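Local coordinates for protein octenoyl-CoA reductase/carboxylase (Streptomyces sp., PDB 4A0S) that binds NADP and 2-octenoyl-CoA, and reduces and carboxylates the enoyl thioester to supply extender units for polyketide biosynthesis, at residues V69-N77 against W193-C202. Sequence-based numbering, arbitrary orientation.
Sequences VMASSINYN and WEEAAVSPLC. With NAP (NADP nicotinamide-adenine-dinucleotide phosphate), chain F.
Met70 lies across one face of the Trp193 indole, its CG 3.4 Å above the ring plane. Bends at chi2 and chi3 (-62° and -73°) fold the thioether back over the ring, so the methyl CE makes a CH-pi contact 3.4 Å from the centroid of the five-membered ring and SD adds a Met-aromatic one. Next along the strand, Ala71 CB sits on the helix backbone, 3.4 Å from Glu194 CA, and Ala197 CB packs in turn against the carbonyl group of Ala71, 3.3 Å from its O; two such small residues are consistent with the close approach of strand 69-73 and helix 193-197, 6.6 Å between axes. Towards the cofactor, Asn75 and Leu201 come from opposite directions, Asn75 OD1 lying 3.1 Å from Leu201 CD2. Leu201 CD2 is also 3.3 Å from NADP C5N, on the nicotinamide ring, while Cys202 SG touches Asn75 OD1 (3.4 Å) and lies near NADP O1N.

In the second shell, Ser72 OG bonds the main-chain O of Asp116 and Ser73 OG its carboxylate OD1; Asp116 is also Asn75's main polar partner. Ser118 OG bonds Trp193 O, and a classic beta bulge pairs Met70 and Ala71 with Ser118 alone on the neighbouring strand. The whole illustrates how, in a medium-chain dehydrogenase/reductase, a strand of the mixed sheet packs on helices 193-197 and 200-210 beside the NADP cleft, where Leu201 and Asn77 also touch octanoyl-CoA.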
# COMPACT_ATOMS: atom_id res chain seq x y z
N VAL A 69 7.34 29.81 -24.34
CA VAL A 69 7.24 28.42 -24.73
C VAL A 69 8.07 28.15 -25.98
O VAL A 69 7.82 28.72 -27.04
CB VAL A 69 5.79 28.01 -24.98
CG1 VAL A 69 5.72 26.55 -25.38
CG2 VAL A 69 4.94 28.27 -23.74
N MET A 70 9.04 27.26 -25.85
CA MET A 70 9.92 26.96 -26.96
C MET A 70 9.31 25.92 -27.87
O MET A 70 9.35 26.05 -29.08
CB MET A 70 11.28 26.52 -26.43
CG MET A 70 12.04 27.70 -25.82
SD MET A 70 12.39 28.99 -27.04
CE MET A 70 13.67 28.17 -27.96
N ALA A 71 8.71 24.91 -27.25
CA ALA A 71 8.07 23.83 -27.97
C ALA A 71 6.98 23.27 -27.07
O ALA A 71 7.05 23.39 -25.84
CB ALA A 71 9.09 22.76 -28.31
N SER A 72 6.00 22.64 -27.70
CA SER A 72 4.91 22.03 -27.00
C SER A 72 4.66 20.73 -27.75
O SER A 72 5.55 20.26 -28.48
CB SER A 72 3.70 22.97 -27.04
OG SER A 72 2.62 22.47 -26.28
N SER A 73 3.50 20.12 -27.56
CA SER A 73 3.20 18.92 -28.30
C SER A 73 1.71 18.86 -28.52
O SER A 73 0.93 19.53 -27.80
CB SER A 73 3.65 17.69 -27.51
OG SER A 73 2.71 17.40 -26.49
N ILE A 74 1.29 18.06 -29.49
CA ILE A 74 -0.12 17.73 -29.58
C ILE A 74 -0.37 16.60 -28.60
O ILE A 74 0.37 15.59 -28.57
CB ILE A 74 -0.54 17.32 -31.00
CG1 ILE A 74 -0.12 18.38 -31.99
CG2 ILE A 74 -2.06 17.09 -31.05
CD1 ILE A 74 -0.75 19.74 -31.74
N ASN A 75 -1.39 16.79 -27.78
CA ASN A 75 -1.90 15.74 -26.95
C ASN A 75 -3.27 15.42 -27.42
O ASN A 75 -3.88 16.20 -28.14
CB ASN A 75 -1.90 16.16 -25.49
CG ASN A 75 -0.55 16.02 -24.90
OD1 ASN A 75 -0.10 14.91 -24.65
ND2 ASN A 75 0.15 17.13 -24.76
N TYR A 76 -3.76 14.25 -27.03
CA TYR A 76 -5.05 13.93 -27.50
C TYR A 76 -6.05 14.93 -26.96
O TYR A 76 -7.00 15.25 -27.64
CB TYR A 76 -5.44 12.47 -27.28
CG TYR A 76 -6.25 11.99 -28.45
CD1 TYR A 76 -7.56 12.42 -28.62
CD2 TYR A 76 -5.70 11.16 -29.42
CE1 TYR A 76 -8.33 12.02 -29.70
CE2 TYR A 76 -6.47 10.75 -30.53
CZ TYR A 76 -7.79 11.20 -30.66
OH TYR A 76 -8.60 10.81 -31.71
N ASN A 77 -5.82 15.46 -25.76
CA ASN A 77 -6.76 16.42 -25.21
C ASN A 77 -6.85 17.70 -26.05
O ASN A 77 -7.90 18.35 -26.08
CB ASN A 77 -6.53 16.72 -23.71
CG ASN A 77 -5.22 17.48 -23.44
OD1 ASN A 77 -4.39 17.66 -24.32
ND2 ASN A 77 -5.05 17.93 -22.20
N TRP A 193 14.36 21.44 -27.32
CA TRP A 193 13.09 21.96 -26.84
C TRP A 193 11.94 21.03 -27.17
O TRP A 193 11.15 20.65 -26.29
CB TRP A 193 12.81 23.33 -27.42
CG TRP A 193 13.78 24.33 -27.00
CD1 TRP A 193 14.70 24.95 -27.80
CD2 TRP A 193 13.98 24.84 -25.68
NE1 TRP A 193 15.44 25.83 -27.06
CE2 TRP A 193 15.03 25.78 -25.76
CE3 TRP A 193 13.37 24.61 -24.43
CZ2 TRP A 193 15.47 26.50 -24.64
CZ3 TRP A 193 13.81 25.32 -23.33
CH2 TRP A 193 14.86 26.24 -23.43
N GLU A 194 11.86 20.65 -28.44
CA GLU A 194 10.78 19.82 -28.92
C GLU A 194 10.83 18.43 -28.26
O GLU A 194 9.80 17.85 -27.92
CB GLU A 194 10.77 19.75 -30.45
CG GLU A 194 12.07 19.22 -31.06
CD GLU A 194 13.13 20.30 -31.28
OE1 GLU A 194 13.11 21.36 -30.61
OE2 GLU A 194 13.99 20.06 -32.15
N GLU A 195 12.03 17.91 -28.04
CA GLU A 195 12.18 16.62 -27.36
C GLU A 195 11.68 16.68 -25.92
O GLU A 195 10.98 15.77 -25.45
CB GLU A 195 13.64 16.22 -27.33
CG GLU A 195 14.17 15.64 -28.63
CD GLU A 195 15.68 15.67 -28.67
OE1 GLU A 195 16.29 16.00 -27.65
OE2 GLU A 195 16.25 15.35 -29.73
N ALA A 196 12.07 17.74 -25.23
CA ALA A 196 11.67 17.99 -23.85
C ALA A 196 10.14 18.18 -23.74
O ALA A 196 9.50 17.65 -22.83
CB ALA A 196 12.39 19.21 -23.31
N ALA A 197 9.57 18.90 -24.72
CA ALA A 197 8.15 19.25 -24.75
C ALA A 197 7.20 18.07 -24.93
O ALA A 197 6.06 18.13 -24.46
CB ALA A 197 7.90 20.25 -25.87
N VAL A 198 7.65 17.01 -25.60
CA VAL A 198 6.74 15.92 -25.97
C VAL A 198 6.33 15.02 -24.80
O VAL A 198 5.34 14.32 -24.87
CB VAL A 198 7.28 15.06 -27.15
CG1 VAL A 198 7.31 15.86 -28.44
CG2 VAL A 198 8.65 14.46 -26.84
N SER A 199 7.07 15.09 -23.71
CA SER A 199 6.97 14.08 -22.68
C SER A 199 6.08 14.33 -21.47
O SER A 199 5.45 13.40 -21.01
CB SER A 199 8.37 13.72 -22.20
OG SER A 199 9.07 13.12 -23.26
N PRO A 200 6.05 15.57 -20.95
CA PRO A 200 5.49 15.67 -19.59
C PRO A 200 4.11 15.06 -19.44
O PRO A 200 3.89 14.26 -18.52
CB PRO A 200 5.47 17.18 -19.33
CG PRO A 200 6.68 17.67 -20.11
CD PRO A 200 6.64 16.84 -21.39
N LEU A 201 3.19 15.39 -20.33
CA LEU A 201 1.82 14.93 -20.16
C LEU A 201 1.72 13.42 -20.31
O LEU A 201 1.30 12.73 -19.39
CB LEU A 201 0.88 15.64 -21.12
CG LEU A 201 -0.59 15.29 -20.93
CD1 LEU A 201 -1.45 16.47 -21.35
CD2 LEU A 201 -0.91 14.11 -21.75
N CYS A 202 2.13 12.90 -21.46
CA CYS A 202 2.01 11.46 -21.72
C CYS A 202 2.92 10.62 -20.84
O CYS A 202 2.51 9.57 -20.32
CB CYS A 202 2.28 11.17 -23.19
SG CYS A 202 0.90 11.64 -24.20
PA NAP F . -2.29 8.96 -29.28
O1A NAP F . -0.79 9.46 -29.31
O2A NAP F . -3.14 9.31 -30.47
O5B NAP F . -2.22 7.43 -29.15
C5B NAP F . -3.45 6.75 -28.96
C4B NAP F . -3.24 5.34 -29.48
O4B NAP F . -4.48 4.65 -29.23
C3B NAP F . -2.98 5.28 -31.00
O3B NAP F . -1.66 4.82 -31.15
C2B NAP F . -3.88 4.16 -31.50
O2B NAP F . -3.25 2.89 -31.41
C1B NAP F . -5.02 4.16 -30.54
N9A NAP F . -6.02 5.15 -31.01
C8A NAP F . -5.83 6.30 -31.66
N7A NAP F . -7.00 6.92 -31.87
C5A NAP F . -7.93 6.14 -31.32
C6A NAP F . -9.29 6.24 -31.25
N6A NAP F . -9.91 7.30 -31.75
N1A NAP F . -9.96 5.27 -30.63
C2A NAP F . -9.33 4.23 -30.09
N3A NAP F . -8.02 4.08 -30.17
C4A NAP F . -7.31 5.03 -30.78
O3 NAP F . -3.03 9.49 -27.96
PN NAP F . -2.41 9.36 -26.48
O1N NAP F . -1.68 10.74 -26.31
O2N NAP F . -1.63 8.09 -26.25
O5D NAP F . -3.79 9.41 -25.68
C5D NAP F . -4.59 8.24 -25.78
C4D NAP F . -5.80 8.51 -24.92
O4D NAP F . -5.29 8.78 -23.57
C3D NAP F . -6.56 9.77 -25.33
O3D NAP F . -7.94 9.40 -25.14
C2D NAP F . -6.12 10.81 -24.32
O2D NAP F . -7.15 11.81 -24.11
C1D NAP F . -6.06 9.92 -23.10
N1N NAP F . -5.06 10.50 -22.23
C2N NAP F . -5.41 10.67 -20.91
C3N NAP F . -4.45 11.20 -20.10
C7N NAP F . -4.83 11.40 -18.68
O7N NAP F . -5.91 11.00 -18.24
N7N NAP F . -3.94 12.07 -18.01
C4N NAP F . -3.18 11.56 -20.57
C5N NAP F . -2.81 11.38 -21.89
C6N NAP F . -3.77 10.84 -22.73
P2B NAP F . -3.94 1.72 -32.28
O1X NAP F . -2.67 0.70 -32.25
O2X NAP F . -5.20 1.08 -31.49
O3X NAP F . -4.22 2.43 -33.59